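Long-range contacts in tonb-dependent siderophore receptor (Acinetobacter baumannii, PDB 5FR8), which probably binds iron-chelating siderophores, possibly including ferric enterobactin, at the outer membrane to begin TonB-dependent iron uptake: residues 84-89 and 614-619; 529-534 and 581-586; 577-582 and 605-610; 596-601 and 623-628. All blocks are in the same frame, centred on the assembly; numbering follows the deposited sequence.

Contact 1 of 4, residues 84-89 and 614-619; sequences QIDIRG and PLSLVP
Asp86 and Ser616 join the plug domain to the beta-barrel of this TonB-dependent receptor, at a buried point where the end of plug strand 84-87 faces the loop between barrel strands 594-608 and 621-630. The polar part is one hydrogen bond: Ser616 OG donates to Asp86 OD2 over 2.9 Å. The hydroxyl comes from above the carboxylate plane, 47° out of it. Asp86 CG stands anti to the backbone N (chi1 173°), and the CB atoms of both residues are directed at the opposite segment. OD2 also accepts the backbone N of Gly91, so the barrel serine adds to a grip made within the plug. The other oxygen closes an Asx motif: Asp86 OD1 accepts from Gly89 N, three residues on, at 2.8 Å through its syn lone pair, with a bent N-H...O angle of 133°. With both oxygens engaged, the carboxylate is held in place where the chain leaves the strand. Arg88, whose CB points away from the loop, forms salt bridges to Glu515 and Glu584 of the barrel wall, a second and charged tie between the domains. The remaining contacts are van der Waals. Val618 crosses the aspartate side chain at about a right angle, with CG1 4.2 Å from Asp86 OD1. The same methyl lies 4.3 Å from Gly89 CA, where the plug chain carries no side chain. Gly89 O rests against two loop side chains, 3.6 Å from Leu615 CB and 3.8 Å from Ser616 CB.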
loop_
_atom_site.group_PDB
_atom_site.type_symbol
_atom_site.label_atom_id
_atom_site.label_comp_id
_atom_site.label_asym_id
_atom_site.label_seq_id
_atom_site.Cartn_x
_atom_site.Cartn_y
_atom_site.Cartn_z
ATOM N N GLN A 84 0.302 -2.220 6.259
ATOM C CA GLN A 84 0.487 -2.428 4.831
ATOM C C GLN A 84 1.756 -1.745 4.382
ATOM O O GLN A 84 2.397 -1.082 5.180
ATOM C CB GLN A 84 -0.775 -1.964 4.060
ATOM C CG GLN A 84 -1.132 -0.486 4.202
ATOM C CD GLN A 84 -2.630 -0.197 4.153
ATOM O OE1 GLN A 84 -3.296 -0.276 5.149
ATOM N NE2 GLN A 84 -3.148 0.182 2.982
ATOM N N ILE A 85 2.138 -1.924 3.123
ATOM C CA ILE A 85 3.490 -1.543 2.650
ATOM C C ILE A 85 3.716 -0.042 2.661
ATOM O O ILE A 85 3.039 0.712 1.981
ATOM C CB ILE A 85 3.752 -2.021 1.206
ATOM C CG1 ILE A 85 3.782 -3.548 1.144
ATOM C CG2 ILE A 85 5.071 -1.468 0.694
ATOM C CD1 ILE A 85 3.648 -4.088 -0.254
ATOM N N ASP A 86 4.696 0.375 3.434
ATOM C CA ASP A 86 5.088 1.779 3.531
ATOM C C ASP A 86 6.485 1.962 2.922
ATOM O O ASP A 86 7.375 1.136 3.142
ATOM C CB ASP A 86 5.093 2.166 5.016
ATOM C CG ASP A 86 5.648 3.547 5.265
ATOM O OD1 ASP A 86 6.859 3.737 5.029
ATOM O OD2 ASP A 86 4.862 4.417 5.714
ATOM N N ILE A 87 6.692 3.036 2.175
ATOM C CA ILE A 87 8.000 3.289 1.582
ATOM C C ILE A 87 8.644 4.585 2.076
ATOM O O ILE A 87 8.149 5.677 1.836
ATOM C CB ILE A 87 7.905 3.359 0.067
ATOM C CG1 ILE A 87 7.465 2.025 -0.497
ATOM C CG2 ILE A 87 9.270 3.682 -0.534
ATOM C CD1 ILE A 87 7.179 2.109 -1.984
ATOM N N ARG A 88 9.769 4.459 2.757
ATOM C CA ARG A 88 10.491 5.624 3.298
ATOM C C ARG A 88 9.662 6.492 4.218
ATOM O O ARG A 88 9.931 7.688 4.359
ATOM C CB ARG A 88 11.072 6.446 2.183
ATOM C CG ARG A 88 12.268 5.746 1.556
ATOM C CD ARG A 88 12.754 6.485 0.332
ATOM N NE ARG A 88 13.871 5.804 -0.283
ATOM C CZ ARG A 88 14.480 6.224 -1.380
ATOM N NH1 ARG A 88 14.046 7.328 -1.993
ATOM N NH2 ARG A 88 15.519 5.545 -1.850
ATOM N N GLY A 89 8.698 5.864 4.894
ATOM C CA GLY A 89 7.959 6.512 5.972
ATOM C C GLY A 89 6.997 7.576 5.500
ATOM O O GLY A 89 6.729 8.541 6.220
ATOM N N PRO A 614 5.300 12.606 13.308
ATOM C CA PRO A 614 5.752 11.818 12.178
ATOM C C PRO A 614 4.577 11.445 11.256
ATOM O O PRO A 614 3.432 11.395 11.696
ATOM C CB PRO A 614 6.356 10.566 12.831
ATOM C CG PRO A 614 5.988 10.619 14.271
ATOM C CD PRO A 614 5.063 11.772 14.488
ATOM N N LEU A 615 4.878 11.212 9.984
ATOM C CA LEU A 615 3.862 10.888 9.001
ATOM C C LEU A 615 3.319 9.496 9.267
ATOM O O LEU A 615 2.164 9.224 9.037
ATOM C CB LEU A 615 4.443 10.967 7.594
ATOM C CG LEU A 615 4.844 12.389 7.174
ATOM C CD1 LEU A 615 5.621 12.381 5.849
ATOM C CD2 LEU A 615 3.609 13.284 7.038
ATOM N N SER A 616 4.158 8.618 9.779
ATOM C CA SER A 616 3.863 7.202 9.753
ATOM C C SER A 616 4.757 6.447 10.748
ATOM O O SER A 616 5.952 6.590 10.744
ATOM C CB SER A 616 4.111 6.705 8.349
ATOM O OG SER A 616 4.294 5.323 8.380
ATOM N N LEU A 617 4.170 5.636 11.601
ATOM C CA LEU A 617 4.916 4.968 12.644
ATOM C C LEU A 617 5.846 3.916 12.046
ATOM O O LEU A 617 5.392 2.902 11.574
ATOM C CB LEU A 617 3.938 4.305 13.618
ATOM C CG LEU A 617 3.387 5.100 14.806
ATOM C CD1 LEU A 617 3.363 6.584 14.525
ATOM C CD2 LEU A 617 1.990 4.608 15.177
ATOM N N VAL A 618 7.147 4.170 12.081
ATOM C CA VAL A 618 8.148 3.248 11.531
ATOM C C VAL A 618 9.416 3.312 12.362
ATOM O O VAL A 618 9.748 4.363 12.915
ATOM C CB VAL A 618 8.563 3.598 10.099
ATOM C CG1 VAL A 618 7.349 3.636 9.173
ATOM C CG2 VAL A 618 9.322 4.915 10.069
ATOM N N PRO A 619 10.126 2.179 12.462
ATOM C CA PRO A 619 11.291 2.157 13.328
ATOM C C PRO A 619 12.317 3.183 12.838
ATOM O O PRO A 619 12.393 3.445 11.663
ATOM C CB PRO A 619 11.815 0.718 13.180
ATOM C CG PRO A 619 10.651 -0.076 12.685
ATOM C CD PRO A 619 9.885 0.878 11.816
#

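Contact 2 of 4, residues 529-534 and 581-586; sequences LTWFRN and QGFEGS
Trp531 and Phe583 form an edge-to-face pair on two neighbouring antiparallel strands of the barrel wall, the indole edge turned toward the phenyl face. The tryptophan five-membered ring and the Phe583 ring have centroids 5.4 Å apart and planes at 63°. Phe583 also lies across the backbone of its partner in a CH-pi contact, Trp531 CA standing 4.3 Å from the ring centroid, over the face. Leu529 CD2 reaches the rim of the same ring at Phe583 CD2, 4.2 Å away. The indole N-H is held by Gln581: Trp531 NE1 donates to Gln581 OE1 at 2.8 Å, nearly straight at 162°. This oxygen lies in the ring plane and offers an in-plane lone pair, although the amide itself is turned steeply against the indole. Arg533 CG packs 3.6 Å from Gln581 CG, continuing the row.

Phe532 belongs to the opposite face of the sheet. Its CG sits between the backbone N and the carbonyl carbon (chi1 67°), and the ring lies over Gly582, whose CA is 3.8 Å from the ring centroid; with no side chain there, the phenyl can rest on the strand itself. Beside it the side chains of Thr530 and Glu584 lie side by side and point the same way, CG2 of the threonine 3.8 Å from CB of the glutamate.

Two-way main-chain bonds, Thr530 with Glu584 and Phe532 with Gly582, set the register. The Trp531 face thus mixes aromatic and apolar groups with polar Gln581 and Arg533, whereas on the Phe532 face the Glu584 carboxylate meets Arg88 and Arg139 of the plug and is probably stabilised as the anion.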
loop_
_atom_site.group_PDB
_atom_site.type_symbol
_atom_site.label_atom_id
_atom_site.label_comp_id
_atom_site.label_asym_id
_atom_site.label_seq_id
_atom_site.Cartn_x
_atom_site.Cartn_y
_atom_site.Cartn_z
ATOM N N LEU A 529 25.360 2.720 -0.580
ATOM C CA LEU A 529 24.867 3.619 0.435
ATOM C C LEU A 529 24.231 4.795 -0.284
ATOM O O LEU A 529 24.746 5.299 -1.278
ATOM C CB LEU A 529 25.986 4.077 1.363
ATOM C CG LEU A 529 25.591 5.223 2.304
ATOM C CD1 LEU A 529 26.032 4.916 3.721
ATOM C CD2 LEU A 529 26.154 6.572 1.842
ATOM N N THR A 530 23.073 5.207 0.189
ATOM C CA THR A 530 22.354 6.261 -0.486
ATOM C C THR A 530 21.620 7.122 0.536
ATOM O O THR A 530 20.985 6.628 1.461
ATOM C CB THR A 530 21.405 5.703 -1.593
ATOM O OG1 THR A 530 20.266 6.562 -1.743
ATOM C CG2 THR A 530 20.921 4.274 -1.281
ATOM N N TRP A 531 21.784 8.426 0.387
ATOM C CA TRP A 531 21.062 9.400 1.175
ATOM C C TRP A 531 19.750 9.616 0.461
ATOM O O TRP A 531 19.754 9.733 -0.771
ATOM C CB TRP A 531 21.879 10.697 1.217
ATOM C CG TRP A 531 21.152 11.923 1.638
ATOM C CD1 TRP A 531 20.859 12.307 2.919
ATOM C CD2 TRP A 531 20.645 12.954 0.786
ATOM N NE1 TRP A 531 20.182 13.503 2.908
ATOM C CE2 TRP A 531 20.038 13.918 1.609
ATOM C CE3 TRP A 531 20.623 13.143 -0.597
ATOM C CZ2 TRP A 531 19.422 15.060 1.096
ATOM C CZ3 TRP A 531 20.010 14.292 -1.110
ATOM C CH2 TRP A 531 19.419 15.228 -0.264
ATOM N N PHE A 532 18.639 9.658 1.203
ATOM C CA PHE A 532 17.327 10.022 0.597
ATOM C C PHE A 532 16.608 11.087 1.394
ATOM O O PHE A 532 16.670 11.129 2.621
ATOM C CB PHE A 532 16.380 8.825 0.412
ATOM C CG PHE A 532 15.894 8.232 1.695
ATOM C CD1 PHE A 532 14.809 8.773 2.364
ATOM C CD2 PHE A 532 16.525 7.121 2.240
ATOM C CE1 PHE A 532 14.362 8.213 3.575
ATOM C CE2 PHE A 532 16.086 6.562 3.440
ATOM C CZ PHE A 532 14.997 7.102 4.107
ATOM N N ARG A 533 15.904 11.937 0.674
ATOM C CA ARG A 533 15.261 13.075 1.292
ATOM C C ARG A 533 14.088 13.536 0.443
ATOM O O ARG A 533 14.276 13.920 -0.714
ATOM C CB ARG A 533 16.252 14.214 1.442
ATOM C CG ARG A 533 15.725 15.264 2.375
ATOM C CD ARG A 533 15.898 16.665 1.857
ATOM N NE ARG A 533 15.834 17.606 2.972
ATOM C CZ ARG A 533 15.339 18.828 2.886
ATOM N NH1 ARG A 533 14.839 19.260 1.745
ATOM N NH2 ARG A 533 15.336 19.624 3.936
ATOM N N ASN A 534 12.890 13.483 1.021
ATOM C CA ASN A 534 11.679 13.937 0.361
ATOM C C ASN A 534 11.117 15.148 1.078
ATOM O O ASN A 534 10.939 15.145 2.304
ATOM C CB ASN A 534 10.579 12.872 0.400
ATOM C CG ASN A 534 10.983 11.567 -0.231
ATOM O OD1 ASN A 534 12.000 11.471 -0.944
ATOM N ND2 ASN A 534 10.206 10.536 0.059
ATOM N N GLN A 581 13.677 12.140 5.576
ATOM C CA GLN A 581 15.105 12.026 5.259
ATOM C C GLN A 581 15.727 10.817 5.915
ATOM O O GLN A 581 15.297 10.415 6.993
ATOM C CB GLN A 581 15.866 13.289 5.692
ATOM C CG GLN A 581 17.250 13.437 5.064
ATOM C CD GLN A 581 17.940 14.728 5.453
ATOM O OE1 GLN A 581 18.909 15.159 4.800
ATOM N NE2 GLN A 581 17.451 15.363 6.517
ATOM N N GLY A 582 16.750 10.250 5.279
ATOM C CA GLY A 582 17.398 9.072 5.826
ATOM C C GLY A 582 18.463 8.487 4.932
ATOM O O GLY A 582 18.817 9.061 3.892
ATOM N N PHE A 583 18.947 7.311 5.320
ATOM C CA PHE A 583 19.954 6.585 4.543
ATOM C C PHE A 583 19.513 5.139 4.301
ATOM O O PHE A 583 18.894 4.511 5.148
ATOM C CB PHE A 583 21.261 6.593 5.284
ATOM C CG PHE A 583 21.994 7.892 5.191
ATOM C CD1 PHE A 583 21.678 8.953 6.035
ATOM C CD2 PHE A 583 23.019 8.051 4.276
ATOM C CE1 PHE A 583 22.363 10.150 5.956
ATOM C CE2 PHE A 583 23.711 9.247 4.191
ATOM C CZ PHE A 583 23.379 10.297 5.034
ATOM N N GLU A 584 19.803 4.628 3.121
ATOM C CA GLU A 584 19.599 3.228 2.810
ATOM C C GLU A 584 20.991 2.725 2.481
ATOM O O GLU A 584 21.776 3.420 1.819
ATOM C CB GLU A 584 18.709 3.048 1.571
ATOM C CG GLU A 584 17.211 3.337 1.713
ATOM C CD GLU A 584 16.450 3.147 0.397
ATOM O OE1 GLU A 584 17.098 2.870 -0.656
ATOM O OE2 GLU A 584 15.201 3.280 0.413
ATOM N N GLY A 585 21.313 1.526 2.938
ATOM C CA GLY A 585 22.501 0.844 2.463
ATOM C C GLY A 585 22.126 -0.593 2.213
ATOM O O GLY A 585 21.128 -1.095 2.733
ATOM N N SER A 586 22.929 -1.261 1.408
ATOM C CA SER A 586 22.741 -2.678 1.148
ATOM C C SER A 586 24.117 -3.313 0.992
ATOM O O SER A 586 25.081 -2.637 0.623
ATOM C CB SER A 586 21.927 -2.868 -0.121
ATOM O OG SER A 586 22.510 -2.152 -1.197
#

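Contact 3 of 4, residues 577-582 and 605-610; sequences KALIQG and DSKDKQ
Gln581 NE2 donates to Asp605 OD2 over 2.8 Å, a side-chain bridge across the beta hairpin of barrel strands 564-591 and 594-608. The two side chains lie side by side and point the same way. The carboxylate oxygen is met nearly along its C-O axis and stays close to the amide plane, 14° out of it. Since Gln581 OE1 already accepts from Trp531 NE1, the bridge ties Asp605 into a chain of side chains spanning three strands. The second oxygen, Asp605 OD1, has Lys607 NZ at 3.6 Å, a long salt bridge within its own strand. Asp605 CG is anti to the carbonyl carbon (chi1 -66°), and the carboxylate passes obliquely across Leu579, whose CD2 is 3.8 Å from OD2. That methyl also touches the lysine chain, at 4.0 Å from Lys607 CE.

The backbones pair in an antiparallel ladder: Leu579 with Lys607 and Gln581 with Asp605 exchange hydrogen bonds both ways. Beyond the strand end one more bond, Lys609 N to Lys577 O at 2.9 Å, carries the pairing into the turn.

The other face of the ladder bears Ala578, Ile580 and Ser606 and is packed against the loop that follows the second strand. There Ser606 OG bonds to the backbone N of Leu615, and Ile580 CD1 sits 3.5 Å from Ser606 CB.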
loop_
_atom_site.group_PDB
_atom_site.type_symbol
_atom_site.label_atom_id
_atom_site.label_comp_id
_atom_site.label_asym_id
_atom_site.label_seq_id
_atom_site.Cartn_x
_atom_site.Cartn_y
_atom_site.Cartn_z
ATOM N N LYS A 577 4.061 21.649 4.571
ATOM C CA LYS A 577 5.252 20.782 4.416
ATOM C C LYS A 577 5.470 19.691 5.436
ATOM O O LYS A 577 5.255 19.887 6.637
ATOM C CB LYS A 577 6.529 21.614 4.342
ATOM C CG LYS A 577 7.181 21.515 2.972
ATOM C CD LYS A 577 7.946 22.775 2.575
ATOM C CE LYS A 577 7.966 22.887 1.055
ATOM N NZ LYS A 577 8.900 23.953 0.607
ATOM N N ALA A 578 5.898 18.528 4.939
ATOM C CA ALA A 578 6.446 17.469 5.799
ATOM C C ALA A 578 7.857 17.209 5.306
ATOM O O ALA A 578 8.155 17.476 4.131
ATOM C CB ALA A 578 5.606 16.197 5.731
ATOM N N LEU A 579 8.724 16.729 6.200
ATOM C CA LEU A 579 10.109 16.412 5.842
ATOM C C LEU A 579 10.437 14.955 6.108
ATOM O O LEU A 579 10.357 14.490 7.218
ATOM C CB LEU A 579 11.116 17.277 6.615
ATOM C CG LEU A 579 12.561 16.783 6.428
ATOM C CD1 LEU A 579 13.008 16.931 4.978
ATOM C CD2 LEU A 579 13.549 17.496 7.340
ATOM N N ILE A 580 10.863 14.257 5.073
ATOM C CA ILE A 580 11.402 12.922 5.229
ATOM C C ILE A 580 12.873 12.887 4.813
ATOM O O ILE A 580 13.271 13.533 3.806
ATOM C CB ILE A 580 10.585 11.926 4.394
ATOM C CG1 ILE A 580 9.224 11.679 5.083
ATOM C CG2 ILE A 580 11.349 10.636 4.191
ATOM C CD1 ILE A 580 9.282 10.894 6.371
ATOM N N GLN A 581 13.677 12.140 5.576
ATOM C CA GLN A 581 15.105 12.026 5.259
ATOM C C GLN A 581 15.727 10.817 5.915
ATOM O O GLN A 581 15.297 10.415 6.993
ATOM C CB GLN A 581 15.866 13.289 5.692
ATOM C CG GLN A 581 17.250 13.437 5.064
ATOM C CD GLN A 581 17.940 14.728 5.453
ATOM O OE1 GLN A 581 18.909 15.159 4.800
ATOM N NE2 GLN A 581 17.451 15.363 6.517
ATOM N N GLY A 582 16.750 10.250 5.279
ATOM C CA GLY A 582 17.398 9.072 5.826
ATOM C C GLY A 582 18.463 8.487 4.932
ATOM O O GLY A 582 18.817 9.061 3.892
ATOM N N ASP A 605 14.607 11.695 9.683
ATOM C CA ASP A 605 13.545 12.679 9.815
ATOM C C ASP A 605 12.225 12.186 9.260
ATOM O O ASP A 605 12.153 11.667 8.130
ATOM C CB ASP A 605 13.886 13.969 9.079
ATOM C CG ASP A 605 15.060 14.697 9.681
ATOM O OD1 ASP A 605 15.028 14.974 10.906
ATOM O OD2 ASP A 605 16.002 15.008 8.906
ATOM N N SER A 606 11.190 12.345 10.070
ATOM C CA SER A 606 9.827 12.169 9.639
ATOM C C SER A 606 9.006 13.133 10.449
ATOM O O SER A 606 8.606 12.819 11.564
ATOM C CB SER A 606 9.323 10.742 9.897
ATOM O OG SER A 606 8.030 10.528 9.308
ATOM N N LYS A 607 8.737 14.305 9.914
ATOM C CA LYS A 607 7.980 15.241 10.695
ATOM C C LYS A 607 7.226 16.206 9.806
ATOM O O LYS A 607 7.758 16.674 8.823
ATOM C CB LYS A 607 8.917 15.970 11.658
ATOM C CG LYS A 607 9.991 16.761 10.950
ATOM C CD LYS A 607 11.111 17.168 11.890
ATOM C CE LYS A 607 12.208 17.896 11.117
ATOM N NZ LYS A 607 13.435 18.034 11.948
ATOM N N ASP A 608 5.960 16.449 10.143
ATOM C CA ASP A 608 5.217 17.549 9.575
ATOM C C ASP A 608 5.719 18.845 10.237
ATOM O O ASP A 608 5.885 18.926 11.435
ATOM C CB ASP A 608 3.723 17.371 9.807
ATOM C CG ASP A 608 2.904 18.595 9.371
ATOM O OD1 ASP A 608 2.925 18.986 8.175
ATOM O OD2 ASP A 608 2.236 19.178 10.244
ATOM N N LYS A 609 5.962 19.865 9.439
ATOM C CA LYS A 609 6.576 21.073 9.950
ATOM C C LYS A 609 5.563 21.940 10.707
ATOM O O LYS A 609 5.906 23.019 11.163
ATOM C CB LYS A 609 7.266 21.835 8.802
ATOM C CG LYS A 609 8.756 21.483 8.617
ATOM C CD LYS A 609 9.681 22.478 9.352
ATOM C CE LYS A 609 11.136 22.442 8.850
ATOM N NZ LYS A 609 11.263 22.352 7.353
ATOM N N GLN A 610 4.330 21.464 10.847
ATOM C CA GLN A 610 3.271 22.253 11.476
ATOM C C GLN A 610 2.847 21.629 12.795
ATOM O O GLN A 610 2.753 22.323 13.815
ATOM C CB GLN A 610 2.045 22.346 10.556
ATOM C CG GLN A 610 0.808 23.046 11.138
ATOM C CD GLN A 610 1.137 24.371 11.795
ATOM O OE1 GLN A 610 1.864 25.224 11.214
ATOM N NE2 GLN A 610 0.638 24.553 13.035
#

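Contact 4 of 4, residues 596-601 and 623-628; sequences WTNNFT and INSIFD. With C8E ((hydroxyethyloxy)tri(ethyloxy)octane), chain C.
Trp596 CG is anti to its carbonyl carbon (chi1 -80°) and Phe627 CG anti to its backbone N (chi1 165°), and on these adjacent antiparallel barrel strands the two side chains lie side by side, pointing the same way. Their rings meet obliquely: the indole five-membered ring and the phenyl ring have centroids 4.8 Å apart, with planes at 35°. The phenyl CD1-CE1 side covers one face of the indole. C11 of a bound C8E detergent covers the opposite face, consistent with this side of the wall facing the membrane.

Next along the same face, Asn598 is shared between protein and detergent. Its OD1 takes a weak hydrogen bond from Ser625 OG at 2.9 Å, while its ND2 makes a weak one to C8E O12 at 3.4 Å.

On the inner face two asparagines pair. Asn624 ND2 donates to Asn599 OD1 over 3.2 Å, tilted from both amide planes. The remaining amide atoms of this pair have partners too: Asn599 ND2 bonds to the backbone O of Arg64 in the plug, and Asn624 OD1 to Thr642 OG1 on the following strand. Two-way backbone bonds join Thr597 with Ile626 and Asn599 with Asn624.

Toward the other end, Phe600 CB packs 3.9 Å from Ile623 CG1, and the ring edge at Phe600 CD2 meets the detergent tail, 3.5 Å from C8E C2.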
loop_
_atom_site.group_PDB
_atom_site.type_symbol
_atom_site.label_atom_id
_atom_site.label_comp_id
_atom_site.label_asym_id
_atom_site.label_seq_id
_atom_site.Cartn_x
_atom_site.Cartn_y
_atom_site.Cartn_z
ATOM N N TRP A 596 24.981 -14.115 1.176
ATOM C CA TRP A 596 24.432 -13.203 2.178
ATOM C C TRP A 596 23.859 -11.942 1.514
ATOM O O TRP A 596 24.554 -11.229 0.790
ATOM C CB TRP A 596 25.524 -12.783 3.193
ATOM C CG TRP A 596 25.839 -13.800 4.311
ATOM C CD1 TRP A 596 25.056 -14.105 5.403
ATOM C CD2 TRP A 596 27.034 -14.604 4.439
ATOM N NE1 TRP A 596 25.686 -15.054 6.186
ATOM C CE2 TRP A 596 26.896 -15.378 5.619
ATOM C CE3 TRP A 596 28.201 -14.743 3.673
ATOM C CZ2 TRP A 596 27.883 -16.282 6.042
ATOM C CZ3 TRP A 596 29.190 -15.649 4.101
ATOM C CH2 TRP A 596 29.017 -16.401 5.274
ATOM N N THR A 597 22.597 -11.646 1.793
ATOM C CA THR A 597 22.011 -10.383 1.357
ATOM C C THR A 597 21.568 -9.616 2.604
ATOM O O THR A 597 20.698 -10.077 3.341
ATOM C CB THR A 597 20.804 -10.594 0.404
ATOM O OG1 THR A 597 21.171 -11.461 -0.672
ATOM C CG2 THR A 597 20.307 -9.263 -0.186
ATOM N N ASN A 598 22.202 -8.465 2.845
ATOM C CA ASN A 598 21.881 -7.591 3.983
ATOM C C ASN A 598 21.580 -6.151 3.558
ATOM O O ASN A 598 22.121 -5.630 2.576
ATOM C CB ASN A 598 23.038 -7.528 4.990
ATOM C CG ASN A 598 23.273 -8.840 5.723
ATOM O OD1 ASN A 598 22.562 -9.828 5.502
ATOM N ND2 ASN A 598 24.287 -8.856 6.604
ATOM N N ASN A 599 20.714 -5.503 4.325
ATOM C CA ASN A 599 20.520 -4.068 4.210
ATOM C C ASN A 599 20.242 -3.419 5.568
ATOM O O ASN A 599 19.946 -4.080 6.583
ATOM C CB ASN A 599 19.368 -3.765 3.268
ATOM C CG ASN A 599 18.025 -4.166 3.836
ATOM O OD1 ASN A 599 17.526 -3.550 4.790
ATOM N ND2 ASN A 599 17.419 -5.197 3.248
ATOM N N PHE A 600 20.314 -2.104 5.556
ATOM C CA PHE A 600 19.899 -1.324 6.684
ATOM C C PHE A 600 19.267 -0.073 6.112
ATOM O O PHE A 600 19.417 0.237 4.916
ATOM C CB PHE A 600 21.076 -0.970 7.571
ATOM C CG PHE A 600 21.801 0.288 7.160
ATOM C CD1 PHE A 600 21.373 1.528 7.601
ATOM C CD2 PHE A 600 22.910 0.221 6.346
ATOM C CE1 PHE A 600 22.012 2.676 7.224
ATOM C CE2 PHE A 600 23.581 1.372 5.978
ATOM C CZ PHE A 600 23.128 2.603 6.422
ATOM N N THR A 601 18.536 0.626 6.972
ATOM C CA THR A 601 17.830 1.832 6.596
ATOM C C THR A 601 17.818 2.634 7.871
ATOM O O THR A 601 17.481 2.091 8.923
ATOM C CB THR A 601 16.382 1.504 6.132
ATOM O OG1 THR A 601 16.417 0.650 4.969
ATOM C CG2 THR A 601 15.610 2.785 5.816
ATOM N N ILE A 623 17.380 -3.158 10.236
ATOM C CA ILE A 623 18.444 -3.929 9.601
ATOM C C ILE A 623 17.924 -5.294 9.180
ATOM O O ILE A 623 17.197 -5.928 9.932
ATOM C CB ILE A 623 19.607 -4.153 10.566
ATOM C CG1 ILE A 623 20.254 -2.827 10.906
ATOM C CG2 ILE A 623 20.656 -5.081 9.973
ATOM C CD1 ILE A 623 21.209 -2.943 12.054
ATOM N N ASN A 624 18.290 -5.741 7.977
ATOM C CA ASN A 624 17.847 -7.044 7.492
ATOM C C ASN A 624 19.011 -7.879 7.011
ATOM O O ASN A 624 19.961 -7.351 6.414
ATOM C CB ASN A 624 16.859 -6.889 6.345
ATOM C CG ASN A 624 15.538 -6.311 6.785
ATOM O OD1 ASN A 624 14.613 -7.032 7.192
ATOM N ND2 ASN A 624 15.436 -4.990 6.704
ATOM N N SER A 625 18.940 -9.182 7.285
ATOM C CA SER A 625 19.929 -10.124 6.790
ATOM C C SER A 625 19.257 -11.360 6.282
ATOM O O SER A 625 18.476 -11.977 6.997
ATOM C CB SER A 625 20.895 -10.541 7.893
ATOM O OG SER A 625 21.678 -11.674 7.502
ATOM N N ILE A 626 19.569 -11.727 5.051
ATOM C CA ILE A 626 19.203 -13.040 4.549
ATOM C C ILE A 626 20.461 -13.890 4.209
ATOM O O ILE A 626 21.430 -13.392 3.623
ATOM C CB ILE A 626 18.233 -12.939 3.343
ATOM C CG1 ILE A 626 17.085 -11.953 3.634
ATOM C CG2 ILE A 626 17.647 -14.309 3.049
ATOM C CD1 ILE A 626 17.270 -10.533 3.104
ATOM N N PHE A 627 20.420 -15.170 4.586
ATOM C CA PHE A 627 21.540 -16.097 4.409
ATOM C C PHE A 627 21.085 -17.352 3.660
ATOM O O PHE A 627 20.051 -17.958 3.977
ATOM C CB PHE A 627 22.124 -16.466 5.770
ATOM C CG PHE A 627 23.039 -17.666 5.771
ATOM C CD1 PHE A 627 24.336 -17.572 5.311
ATOM C CD2 PHE A 627 22.619 -18.873 6.306
ATOM C CE1 PHE A 627 25.190 -18.669 5.356
ATOM C CE2 PHE A 627 23.454 -19.970 6.352
ATOM C CZ PHE A 627 24.747 -19.869 5.875
ATOM N N ASP A 628 21.877 -17.734 2.662
ATOM C CA ASP A 628 21.592 -18.911 1.888
ATOM C C ASP A 628 22.817 -19.793 1.755
ATOM O O ASP A 628 23.929 -19.315 1.527
ATOM C CB ASP A 628 21.077 -18.509 0.513
ATOM C CG ASP A 628 19.579 -18.503 0.452
ATOM O OD1 ASP A 628 18.950 -19.579 0.635
ATOM O OD2 ASP A 628 19.024 -17.413 0.231
HETATM C C1 C8E C . 26.451 -1.622 3.975
HETATM C C2 C8E C . 25.130 -1.962 4.684
HETATM C C3 C8E C . 24.922 -3.454 5.028
HETATM C C4 C8E C . 24.205 -3.706 6.372
HETATM C C5 C8E C . 24.511 -5.103 6.964
HETATM C C6 C8E C . 25.945 -5.236 7.500
HETATM C C7 C8E C . 26.162 -6.475 8.376
HETATM C C8 C8E C . 27.321 -7.384 7.901
HETATM O O9 C8E C . 27.008 -8.758 8.262
HETATM C C10 C8E C . 27.565 -9.720 7.337
HETATM C C11 C8E C . 27.294 -11.170 7.787
HETATM O O12 C8E C . 25.925 -11.374 8.183
HETATM C C13 C8E C . 25.741 -12.546 9.034
HETATM C C14 C8E C . 24.245 -12.918 9.136
HETATM O O15 C8E C . 23.968 -13.854 10.194
HETATM C C16 C8E C . 23.634 -13.264 11.483
HETATM C C17 C8E C . 24.437 -13.869 12.680
HETATM O O18 C8E C . 23.886 -13.406 13.929
HETATM C C19 C8E C . 22.601 -14.028 14.238
HETATM C C20 C8E C . 21.755 -13.320 15.329
HETATM O O21 C8E C . 20.860 -14.206 16.082
#

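Contact 1 is the buried one, joining plug to barrel through a carboxylate and a loop hydroxyl; the other three are strand pairings of the barrel wall, each partly exposed. Contacts 2 and 3 share Gln581 and Gly582 and use the two edges of strand 564-591. Contact 4 lies on the far edge of strand 594-608, the strand contact 3 also uses. Contact 1 touches both contact 2 and contact 3 by polar bonds. Outward chemistry varies with position, from aromatic rings in contact 2 and detergent-lined rings in contact 4 to an amide, a carboxylate and a lysine (Gln581, Asp605, Lys607) in contact 3.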